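Local coordinates for protein SidF, inhibitor of growth family, member 3 (Legionella pneumophila subsp. pneumophila, PDB 4FYE) that removes phosphate from phosphoinositide lipids, probably as a phosphatidylinositol-3,4,5-trisphosphate 3-phosphatase of the bacterium Legionella pneumophila, at residues A[72-77]-A[731-736]; A[118-123]-A[146-151]; A[125-130]-A[136-141]; A[719-722]-A[728-731]. The protein carries 1 engineered substitution. All blocks are in the same frame, centred on the assembly; numbering follows the deposited sequence.

Contact 1 (A[72-77]-A[731-736]); sequences IQEANN and GLFGKV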
loop_
_atom_site.group_PDB
_atom_site.type_symbol
_atom_site.label_atom_id
_atom_site.label_comp_id
_atom_site.label_asym_id
_atom_site.label_seq_id
_atom_site.Cartn_x
_atom_site.Cartn_y
_atom_site.Cartn_z
ATOM N N ILE A 72 -26.783 7.836 -8.375
ATOM C CA ILE A 72 -26.875 7.869 -9.849
ATOM C C ILE A 72 -25.560 7.630 -10.600
ATOM O O ILE A 72 -25.504 6.767 -11.484
ATOM C CB ILE A 72 -27.546 9.134 -10.347
ATOM C CG1 ILE A 72 -28.932 9.181 -9.703
ATOM C CG2 ILE A 72 -27.713 9.070 -11.892
ATOM C CD1 ILE A 72 -29.654 10.493 -10.013
ATOM N N GLN A 73 -24.522 8.373 -10.230
ATOM C CA GLN A 73 -23.217 8.214 -10.839
ATOM C C GLN A 73 -22.668 6.819 -10.625
ATOM O O GLN A 73 -22.163 6.245 -11.567
ATOM C CB GLN A 73 -22.212 9.265 -10.373
ATOM C CG GLN A 73 -22.656 10.680 -10.655
ATOM C CD GLN A 73 -22.794 10.919 -12.131
ATOM O OE1 GLN A 73 -21.849 10.654 -12.896
ATOM N NE2 GLN A 73 -23.978 11.379 -12.560
ATOM N N GLU A 74 -22.801 6.267 -9.428
ATOM C CA GLU A 74 -22.240 4.952 -9.145
ATOM C C GLU A 74 -23.017 3.894 -9.923
ATOM O O GLU A 74 -22.449 2.931 -10.406
ATOM C CB GLU A 74 -22.307 4.628 -7.638
ATOM C CG GLU A 74 -21.512 5.612 -6.763
ATOM C CD GLU A 74 -19.988 5.553 -6.999
ATOM O OE1 GLU A 74 -19.451 4.575 -7.572
ATOM O OE2 GLU A 74 -19.311 6.514 -6.622
ATOM N N ALA A 75 -24.324 4.059 -9.980
ATOM C CA ALA A 75 -25.157 3.229 -10.836
ATOM C C ALA A 75 -24.705 3.262 -12.291
ATOM O O ALA A 75 -24.579 2.207 -12.903
ATOM C CB ALA A 75 -26.590 3.645 -10.730
ATOM N N ASN A 76 -24.435 4.456 -12.838
ATOM C CA ASN A 76 -23.879 4.548 -14.195
ATOM C C ASN A 76 -22.548 3.848 -14.333
ATOM O O ASN A 76 -22.368 3.135 -15.299
ATOM C CB ASN A 76 -23.702 5.968 -14.656
ATOM C CG ASN A 76 -25.017 6.679 -14.934
ATOM O OD1 ASN A 76 -26.085 6.115 -14.859
ATOM N ND2 ASN A 76 -24.923 7.948 -15.184
ATOM N N ASN A 77 -21.628 4.030 -13.378
ATOM C CA ASN A 77 -20.341 3.330 -13.382
ATOM C C ASN A 77 -20.503 1.812 -13.380
ATOM O O ASN A 77 -19.934 1.091 -14.181
ATOM C CB ASN A 77 -19.509 3.731 -12.165
ATOM C CG ASN A 77 -19.048 5.153 -12.257
ATOM O OD1 ASN A 77 -19.075 5.736 -13.338
ATOM N ND2 ASN A 77 -18.646 5.733 -11.129
ATOM N N GLY A 731 -18.237 6.788 6.597
ATOM C CA GLY A 731 -18.190 5.460 5.990
ATOM C C GLY A 731 -19.179 5.232 4.858
ATOM O O GLY A 731 -19.228 4.144 4.309
ATOM N N LEU A 732 -19.983 6.224 4.465
ATOM C CA LEU A 732 -21.002 5.961 3.427
ATOM C C LEU A 732 -20.511 5.435 2.066
ATOM O O LEU A 732 -21.298 4.818 1.297
ATOM C CB LEU A 732 -21.918 7.174 3.221
ATOM C CG LEU A 732 -22.960 7.315 4.339
ATOM C CD1 LEU A 732 -23.857 8.518 4.047
ATOM C CD2 LEU A 732 -23.776 6.032 4.445
ATOM N N PHE A 733 -19.269 5.735 1.702
ATOM C CA PHE A 733 -18.661 5.065 0.565
ATOM C C PHE A 733 -18.688 3.543 0.697
ATOM O O PHE A 733 -18.706 2.858 -0.334
ATOM C CB PHE A 733 -17.260 5.629 0.180
ATOM C CG PHE A 733 -17.330 6.721 -0.883
ATOM C CD1 PHE A 733 -17.964 6.483 -2.087
ATOM C CD2 PHE A 733 -16.763 7.970 -0.672
ATOM C CE1 PHE A 733 -18.039 7.456 -3.082
ATOM C CE2 PHE A 733 -16.820 8.956 -1.666
ATOM C CZ PHE A 733 -17.468 8.701 -2.874
ATOM N N GLY A 734 -18.747 3.011 1.934
ATOM C CA GLY A 734 -18.868 1.553 2.127
ATOM C C GLY A 734 -20.112 0.933 1.520
ATOM O O GLY A 734 -20.051 -0.139 0.912
ATOM N N LYS A 735 -21.234 1.629 1.622
ATOM C CA LYS A 735 -22.521 1.176 1.060
ATOM C C LYS A 735 -22.511 1.183 -0.450
ATOM O O LYS A 735 -23.142 0.365 -1.058
ATOM C CB LYS A 735 -23.695 2.072 1.527
ATOM C CG LYS A 735 -23.754 2.416 2.995
ATOM C CD LYS A 735 -24.086 1.192 3.841
ATOM C CE LYS A 735 -23.636 1.434 5.295
ATOM N NZ LYS A 735 -23.554 0.164 6.094
ATOM N N VAL A 736 -21.794 2.100 -1.067
ATOM C CA VAL A 736 -21.656 2.013 -2.489
ATOM C C VAL A 736 -20.768 0.824 -2.845
ATOM O O VAL A 736 -21.050 0.092 -3.807
ATOM C CB VAL A 736 -21.014 3.291 -3.024
ATOM C CG1 VAL A 736 -20.644 3.082 -4.471
ATOM C CG2 VAL A 736 -22.020 4.403 -2.949
#

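Contact 2 (A[118-123]-A[146-151]); sequences ETIPSD and AKVEGS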
loop_
_atom_site.group_PDB
_atom_site.type_symbol
_atom_site.label_atom_id
_atom_site.label_comp_id
_atom_site.label_asym_id
_atom_site.label_seq_id
_atom_site.Cartn_x
_atom_site.Cartn_y
_atom_site.Cartn_z
ATOM N N GLU A 118 -35.459 8.445 -13.800
ATOM C CA GLU A 118 -36.836 8.841 -13.560
ATOM C C GLU A 118 -37.297 8.548 -12.140
ATOM O O GLU A 118 -38.299 9.107 -11.722
ATOM C CB GLU A 118 -37.809 8.199 -14.543
ATOM C CG GLU A 118 -37.573 8.540 -16.015
ATOM C CD GLU A 118 -38.194 7.512 -17.002
ATOM O OE1 GLU A 118 -38.909 6.553 -16.561
ATOM O OE2 GLU A 118 -37.964 7.663 -18.238
ATOM N N THR A 119 -36.582 7.721 -11.372
ATOM C CA THR A 119 -37.080 7.300 -10.023
ATOM C C THR A 119 -36.279 7.834 -8.844
ATOM O O THR A 119 -36.776 7.866 -7.697
ATOM C CB THR A 119 -37.108 5.764 -9.850
ATOM O OG1 THR A 119 -38.010 5.215 -10.808
ATOM C CG2 THR A 119 -37.620 5.356 -8.448
ATOM N N ILE A 120 -35.033 8.206 -9.106
ATOM C CA ILE A 120 -34.187 8.744 -8.065
ATOM C C ILE A 120 -34.086 10.256 -8.269
ATOM O O ILE A 120 -33.479 10.706 -9.262
ATOM C CB ILE A 120 -32.782 8.103 -8.055
ATOM C CG1 ILE A 120 -32.852 6.557 -8.140
ATOM C CG2 ILE A 120 -32.028 8.516 -6.804
ATOM C CD1 ILE A 120 -33.817 5.900 -7.155
ATOM N N PRO A 121 -34.691 11.043 -7.346
ATOM C CA PRO A 121 -34.498 12.518 -7.452
ATOM C C PRO A 121 -33.076 12.884 -7.146
ATOM O O PRO A 121 -32.491 12.317 -6.236
ATOM C CB PRO A 121 -35.475 13.114 -6.419
ATOM C CG PRO A 121 -35.875 11.949 -5.520
ATOM C CD PRO A 121 -35.745 10.691 -6.360
ATOM N N SER A 122 -32.540 13.798 -7.945
ATOM C CA SER A 122 -31.164 14.227 -7.929
ATOM C C SER A 122 -30.638 14.636 -6.573
ATOM O O SER A 122 -29.512 14.302 -6.218
ATOM C CB SER A 122 -31.013 15.386 -8.886
ATOM O OG SER A 122 -30.640 14.844 -10.129
ATOM N N ASP A 123 -31.476 15.305 -5.812
ATOM C CA ASP A 123 -31.052 15.872 -4.563
ATOM C C ASP A 123 -31.191 14.903 -3.411
ATOM O O ASP A 123 -30.623 15.154 -2.353
ATOM C CB ASP A 123 -31.780 17.190 -4.280
ATOM C CG ASP A 123 -31.052 18.395 -4.906
ATOM O OD1 ASP A 123 -29.788 18.388 -4.968
ATOM O OD2 ASP A 123 -31.740 19.338 -5.348
ATOM N N ALA A 146 -30.796 1.876 -1.552
ATOM C CA ALA A 146 -31.372 0.519 -1.507
ATOM C C ALA A 146 -32.268 0.294 -2.760
ATOM O O ALA A 146 -32.266 -0.773 -3.376
ATOM C CB ALA A 146 -32.199 0.297 -0.225
ATOM N N LYS A 147 -33.029 1.303 -3.117
ATOM C CA LYS A 147 -33.766 1.275 -4.348
ATOM C C LYS A 147 -32.861 0.872 -5.524
ATOM O O LYS A 147 -33.137 -0.025 -6.271
ATOM C CB LYS A 147 -34.325 2.679 -4.613
ATOM C CG LYS A 147 -35.850 2.884 -4.535
ATOM C CD LYS A 147 -36.352 3.281 -3.162
ATOM C CE LYS A 147 -37.147 4.596 -3.200
ATOM N NZ LYS A 147 -38.607 4.623 -3.583
ATOM N N VAL A 148 -31.782 1.600 -5.707
ATOM C CA VAL A 148 -30.901 1.407 -6.828
ATOM C C VAL A 148 -30.208 0.042 -6.817
ATOM O O VAL A 148 -30.027 -0.564 -7.880
ATOM C CB VAL A 148 -29.871 2.564 -6.850
ATOM C CG1 VAL A 148 -28.639 2.215 -7.633
ATOM C CG2 VAL A 148 -30.534 3.788 -7.465
ATOM N N GLU A 149 -29.847 -0.442 -5.627
ATOM C CA GLU A 149 -29.253 -1.748 -5.482
ATOM C C GLU A 149 -30.216 -2.763 -6.021
ATOM O O GLU A 149 -29.812 -3.660 -6.733
ATOM C CB GLU A 149 -28.981 -2.082 -4.043
ATOM C CG GLU A 149 -28.225 -3.391 -3.865
ATOM C CD GLU A 149 -27.135 -3.306 -2.786
ATOM O OE1 GLU A 149 -27.294 -2.541 -1.800
ATOM O OE2 GLU A 149 -26.101 -4.007 -2.921
ATOM N N GLY A 150 -31.486 -2.586 -5.691
ATOM C CA GLY A 150 -32.553 -3.442 -6.202
ATOM C C GLY A 150 -32.529 -3.455 -7.728
ATOM O O GLY A 150 -32.573 -4.508 -8.337
ATOM N N SER A 151 -32.435 -2.287 -8.354
ATOM C CA SER A 151 -32.383 -2.221 -9.823
ATOM C C SER A 151 -31.105 -2.813 -10.407
ATOM O O SER A 151 -31.145 -3.402 -11.489
ATOM C CB SER A 151 -32.563 -0.792 -10.320
ATOM O OG SER A 151 -33.576 -0.195 -9.553
#

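Contact 3 (A[125-130]-A[136-141]); sequences AKADLF and SANKDF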
loop_
_atom_site.group_PDB
_atom_site.type_symbol
_atom_site.label_atom_id
_atom_site.label_comp_id
_atom_site.label_asym_id
_atom_site.label_seq_id
_atom_site.Cartn_x
_atom_site.Cartn_y
_atom_site.Cartn_z
ATOM N N ALA A 125 -30.059 11.945 -4.110
ATOM C CA ALA A 125 -29.097 10.953 -4.593
ATOM C C ALA A 125 -27.740 11.121 -3.962
ATOM O O ALA A 125 -26.907 10.266 -4.091
ATOM C CB ALA A 125 -28.965 11.057 -6.105
ATOM N N LYS A 126 -27.487 12.233 -3.304
ATOM C CA LYS A 126 -26.097 12.525 -2.896
ATOM C C LYS A 126 -25.945 12.331 -1.414
ATOM O O LYS A 126 -26.842 12.655 -0.653
ATOM C CB LYS A 126 -25.630 13.940 -3.303
ATOM C CG LYS A 126 -25.798 14.263 -4.791
ATOM C CD LYS A 126 -25.081 15.579 -5.150
ATOM C CE LYS A 126 -26.017 16.520 -5.903
ATOM N NZ LYS A 126 -25.628 17.971 -5.876
ATOM N N ALA A 127 -24.806 11.799 -0.999
ATOM C CA ALA A 127 -24.559 11.630 0.420
ATOM C C ALA A 127 -23.732 12.801 0.871
ATOM O O ALA A 127 -23.138 13.476 0.055
ATOM C CB ALA A 127 -23.810 10.337 0.688
ATOM N N ASP A 128 -23.717 13.050 2.175
ATOM C CA ASP A 128 -22.731 13.911 2.785
ATOM C C ASP A 128 -21.940 13.056 3.779
ATOM O O ASP A 128 -22.494 12.527 4.775
ATOM C CB ASP A 128 -23.377 15.080 3.479
ATOM C CG ASP A 128 -22.327 15.977 4.229
ATOM O OD1 ASP A 128 -21.078 15.870 3.975
ATOM O OD2 ASP A 128 -22.757 16.803 5.082
ATOM N N LEU A 129 -20.669 12.878 3.474
ATOM C CA LEU A 129 -19.738 12.046 4.240
ATOM C C LEU A 129 -19.341 12.693 5.560
ATOM O O LEU A 129 -18.830 11.984 6.443
ATOM C CB LEU A 129 -18.427 11.876 3.498
ATOM C CG LEU A 129 -18.346 10.857 2.344
ATOM C CD1 LEU A 129 -16.903 10.680 1.940
ATOM C CD2 LEU A 129 -18.959 9.506 2.639
ATOM N N PHE A 130 -19.616 13.988 5.748
ATOM C CA PHE A 130 -18.956 14.650 6.872
ATOM C C PHE A 130 -19.972 15.103 7.837
ATOM O O PHE A 130 -19.778 15.999 8.568
ATOM C CB PHE A 130 -18.142 15.818 6.392
ATOM C CG PHE A 130 -17.152 15.406 5.363
ATOM C CD1 PHE A 130 -16.179 14.406 5.678
ATOM C CD2 PHE A 130 -17.206 15.929 4.061
ATOM C CE1 PHE A 130 -15.286 13.972 4.718
ATOM C CE2 PHE A 130 -16.306 15.484 3.102
ATOM C CZ PHE A 130 -15.335 14.508 3.445
ATOM N N SER A 136 -31.426 13.549 8.207
ATOM C CA SER A 136 -32.523 13.200 7.306
ATOM C C SER A 136 -32.020 13.101 5.832
ATOM O O SER A 136 -32.531 12.299 5.028
ATOM C CB SER A 136 -33.729 14.144 7.419
ATOM O OG SER A 136 -33.303 15.481 7.223
ATOM N N ALA A 137 -31.022 13.899 5.486
ATOM C CA ALA A 137 -30.521 13.886 4.121
ATOM C C ALA A 137 -29.760 12.575 3.776
ATOM O O ALA A 137 -29.972 12.008 2.696
ATOM C CB ALA A 137 -29.725 15.152 3.803
ATOM N N ASN A 138 -28.968 12.075 4.715
ATOM C CA ASN A 138 -28.298 10.786 4.489
ATOM C C ASN A 138 -29.259 9.558 4.544
ATOM O O ASN A 138 -29.054 8.578 3.881
ATOM C CB ASN A 138 -27.071 10.629 5.400
ATOM C CG ASN A 138 -25.870 11.535 4.988
ATOM O OD1 ASN A 138 -25.106 12.006 5.831
ATOM N ND2 ASN A 138 -25.586 11.581 3.712
ATOM N N LYS A 139 -30.340 9.658 5.289
ATOM C CA LYS A 139 -31.344 8.621 5.377
ATOM C C LYS A 139 -32.054 8.493 4.053
ATOM O O LYS A 139 -32.373 7.365 3.596
ATOM C CB LYS A 139 -32.398 8.988 6.434
ATOM C CG LYS A 139 -32.027 8.481 7.832
ATOM C CD LYS A 139 -33.279 8.271 8.675
ATOM C CE LYS A 139 -33.413 9.288 9.774
ATOM N NZ LYS A 139 -34.853 9.570 10.071
ATOM N N ASP A 140 -32.284 9.643 3.432
ATOM C CA ASP A 140 -32.795 9.660 2.067
ATOM C C ASP A 140 -31.826 9.066 1.049
ATOM O O ASP A 140 -32.221 8.229 0.203
ATOM C CB ASP A 140 -33.171 11.079 1.693
ATOM C CG ASP A 140 -34.442 11.524 2.384
ATOM O OD1 ASP A 140 -35.198 10.623 2.848
ATOM O OD2 ASP A 140 -34.689 12.758 2.466
ATOM N N PHE A 141 -30.556 9.479 1.143
ATOM C CA PHE A 141 -29.531 8.871 0.349
ATOM C C PHE A 141 -29.572 7.372 0.520
ATOM O O PHE A 141 -29.611 6.675 -0.513
ATOM C CB PHE A 141 -28.156 9.402 0.707
ATOM C CG PHE A 141 -27.022 8.603 0.141
ATOM C CD1 PHE A 141 -26.528 8.884 -1.115
ATOM C CD2 PHE A 141 -26.405 7.633 0.882
ATOM C CE1 PHE A 141 -25.427 8.194 -1.631
ATOM C CE2 PHE A 141 -25.312 6.912 0.376
ATOM C CZ PHE A 141 -24.825 7.187 -0.874
#

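Contact 4 (A[719-722]-A[728-731]); sequences FEIQ and ADNG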
loop_
_atom_site.group_PDB
_atom_site.type_symbol
_atom_site.label_atom_id
_atom_site.label_comp_id
_atom_site.label_asym_id
_atom_site.label_seq_id
_atom_site.Cartn_x
_atom_site.Cartn_y
_atom_site.Cartn_z
ATOM N N PHE A 719 -14.339 -0.381 4.822
ATOM C CA PHE A 719 -13.912 -0.517 6.225
ATOM C C PHE A 719 -14.986 -0.146 7.289
ATOM O O PHE A 719 -15.522 0.945 7.251
ATOM C CB PHE A 719 -12.686 0.346 6.477
ATOM C CG PHE A 719 -12.243 0.342 7.936
ATOM C CD1 PHE A 719 -11.817 -0.851 8.540
ATOM C CD2 PHE A 719 -12.278 1.515 8.710
ATOM C CE1 PHE A 719 -11.423 -0.871 9.862
ATOM C CE2 PHE A 719 -11.859 1.480 10.022
ATOM C CZ PHE A 719 -11.435 0.303 10.598
ATOM N N GLU A 720 -15.248 -1.003 8.279
ATOM C CA GLU A 720 -16.188 -0.602 9.328
ATOM C C GLU A 720 -15.498 0.196 10.380
ATOM O O GLU A 720 -14.697 -0.343 11.154
ATOM C CB GLU A 720 -16.821 -1.793 9.956
ATOM C CG GLU A 720 -17.795 -2.451 9.015
ATOM C CD GLU A 720 -18.254 -3.801 9.531
ATOM O OE1 GLU A 720 -18.094 -4.789 8.770
ATOM O OE2 GLU A 720 -18.741 -3.868 10.696
ATOM N N ILE A 721 -15.810 1.489 10.431
ATOM C CA ILE A 721 -15.166 2.338 11.400
ATOM C C ILE A 721 -15.453 1.785 12.813
ATOM O O ILE A 721 -16.575 1.381 13.076
ATOM C CB ILE A 721 -15.566 3.811 11.218
ATOM C CG1 ILE A 721 -15.009 4.321 9.868
ATOM C CG2 ILE A 721 -15.008 4.639 12.351
ATOM C CD1 ILE A 721 -15.711 5.580 9.317
ATOM N N GLN A 722 -14.424 1.738 13.676
ATOM C CA GLN A 722 -14.532 1.159 15.006
ATOM C C GLN A 722 -14.765 2.204 16.035
ATOM O O GLN A 722 -15.476 1.952 16.975
ATOM C CB GLN A 722 -13.257 0.410 15.411
ATOM C CG GLN A 722 -13.090 -0.910 14.646
ATOM C CD GLN A 722 -14.299 -1.805 14.729
ATOM O OE1 GLN A 722 -15.029 -1.945 13.762
ATOM N NE2 GLN A 722 -14.523 -2.408 15.885
ATOM N N ALA A 728 -12.764 11.736 9.676
ATOM C CA ALA A 728 -13.615 12.835 9.254
ATOM C C ALA A 728 -14.905 12.313 8.635
ATOM O O ALA A 728 -15.989 12.864 8.854
ATOM C CB ALA A 728 -12.885 13.697 8.266
ATOM N N ASP A 729 -14.829 11.219 7.898
ATOM C CA ASP A 729 -16.006 10.773 7.134
ATOM C C ASP A 729 -16.837 9.692 7.913
ATOM O O ASP A 729 -16.421 9.142 8.915
ATOM C CB ASP A 729 -15.593 10.209 5.799
ATOM C CG ASP A 729 -14.998 8.840 5.948
ATOM O OD1 ASP A 729 -13.859 8.797 6.454
ATOM O OD2 ASP A 729 -15.684 7.804 5.682
ATOM N N ASN A 730 -18.021 9.381 7.427
ATOM C CA ASN A 730 -18.917 8.580 8.183
ATOM C C ASN A 730 -19.113 7.163 7.542
ATOM O O ASN A 730 -20.075 6.480 7.873
ATOM C CB ASN A 730 -20.224 9.318 8.232
ATOM C CG ASN A 730 -20.896 9.525 6.821
ATOM O OD1 ASN A 730 -20.489 8.961 5.818
ATOM N ND2 ASN A 730 -21.972 10.307 6.786
ATOM N N GLY A 731 -18.237 6.788 6.597
ATOM C CA GLY A 731 -18.190 5.460 5.990
ATOM C C GLY A 731 -19.179 5.232 4.858
ATOM O O GLY A 731 -19.228 4.144 4.309
#

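Contact 1 (A[72-77]-A[731-736])
F733 and V736, one helical turn apart near the start of helix 733-741, both reach E74 on helix 71-92. The turn begins at G731, whose O accepts the backbone N of G734, while the N of L732 is held by the side chain of N730. The first bond of the F733 side chain runs across the line to helix 71-92, but the ring end comes nearer: E74 OE2 lies at the ring edge, in its plane, 3.9 Å from F733 CE1, and so faces the C-H rim. Carboxylate and ring planes are nearly perpendicular, 85° apart. V736 points at helix 71-92. Its CG1, anti to the backbone N (chi1 170°), presses on the bent aliphatic part of E74, 3.5 Å from CG and 3.6 Å from CD of that residue; CG2 stays at 4.0 Å from E74 CG. The two side chains cross at about a right angle. E74 is buried, and its OE2 takes hydrogen bonds from S715 OG and Y34 OH, which would hold its rotation and probably offset the cost of burying the charge. The arrangement is buried helix-helix packing that joins an early helix of the phosphatase domain to its last modelled one.

Contact 2 (A[118-123]-A[146-151])
In I120, chi1 of -47° sets CG1 anti to the carbonyl carbon, and chi2 of -49° folds CD1 round so that the longer branch reaches V148 and K147. In V148, chi1 of 159° leaves CG2, the methyl beside the backbone N, as the one that meets it. The contact is apolar packing between the C-terminal end of helix 98-119 and the middle of helix 136-163, the next helix in the chain. I120 is the first residue after helix 98-119 to leave helical backbone angles; it sits where the chain leaves that helix and packs its longer branch against helix 136-163. I120 CG1 touches V148 CG2 at 3.7 Å, and I120 CD1 lies 3.9 Å from the same methyl; the two side chains cross at about a right angle. K147 contributes through the base of its chain, which runs past I120 in the opposite direction, while the residue as a whole lies at the exposed margin. Other neighbours extend the patch: I120 also rests on A125 and Q144, and V148 also packs on F739 of helix 733-741 and on A75 of helix 71-92. One turn further along, S151 OG donates a weak bond to K147 O, inside helix 136-163. At the outer edge of the contact, K147 CB approaches I120 CD1 to 4.1 Å.

Contact 3 (A[125-130]-A[136-141])
A127 and F141 meet as a methyl group over a ring. The CB of A127 stands 3.4 Å from the centroid of the F141 ring and only 5° off its normal, a CH-pi contact aimed almost exactly at the middle of one face. F141 turns its CG anti to the backbone N (chi1 167°), which carries the ring out from helix 136-163, with one face to A127 and an edge to A125. The backbone of the loop borders the same ring: A125 O comes to the edge, 3.3 Å from F141 CD1, and A127 N lies 3.4 Å from that carbon. One turn earlier on the helix, the end of the N138 side chain swings toward the backbone of D128. D128 OD1 in turn accepts the backbone N of F130 at 3.0 Å with an N-H...O angle of 163°, the nitrogen standing well above the carboxylate plane. OD2 is engaged separately in a salt bridge with R63 NH1, so both carboxylate oxygens are held. The arrangement combines an Asx turn at D128 with an interhelical loop that folds back over the first turns of the helix it leads into.

Contact 4 (A[719-722]-A[728-731])
I721 and the turn formed by D729, N730 and G731 face each other across a small patch, and a single methyl carries nearly all of it. I721 points at the turn, with CG1 beside the backbone N (chi1 -66°), and an extended chi2 carries CD1 out to the turn. There CD1 comes to 3.7 Å from D729 O, 3.9 Å from G731 N and 4.2 Å from N730 C, so that it lies against the peptide backbone. The D729 carboxylate is looser, with OD2 at 4.3 Å from I721 CD1. The turn is held from within by a bond of its own: G731 N donates to D729 OD2 at 2.9 Å, an Asx turn whose donor sits 39° out of the carboxylate plane. G731 has a phi of 82°, a region that favours glycine. D729 OD1 is held in a salt bridge by R655 NH2, and N730, whose side chain starts away from I721, bonds through ND2 to S131 O. The solvent side is marked by E720, which is exposed and whose side chain starts away from the turn; I721 and G731 are themselves only partly buried. The chemistry is therefore van der Waals contact alone between the two segments. Since the D729 carboxylate and the N730 amide have polar partners of their own, I721 probably packs on a turn already held by other bonds.

Along the chain, contacts 2 and 3 fall between the two segments of contact 1, contact 3 lying within the span of contact 2; contact 4 comes after contacts 2 and 3 and ends at G731, where the second segment of contact 1 starts. Contacts 2 and 3 share helix 136-163. The centres of contacts 1, 2 and 3 lie about 11 to 13 Å from one another; contact 4 is centred about 15 Å from contacts 1 and 3 and about 24 Å from contact 2. L732 packs on A127 and L129, A75 on V148, and N730 touches the 125-130 loop. The early helices and the C-terminal helix 733-741 with the loop before it thus pack together on one side of the chain's centre.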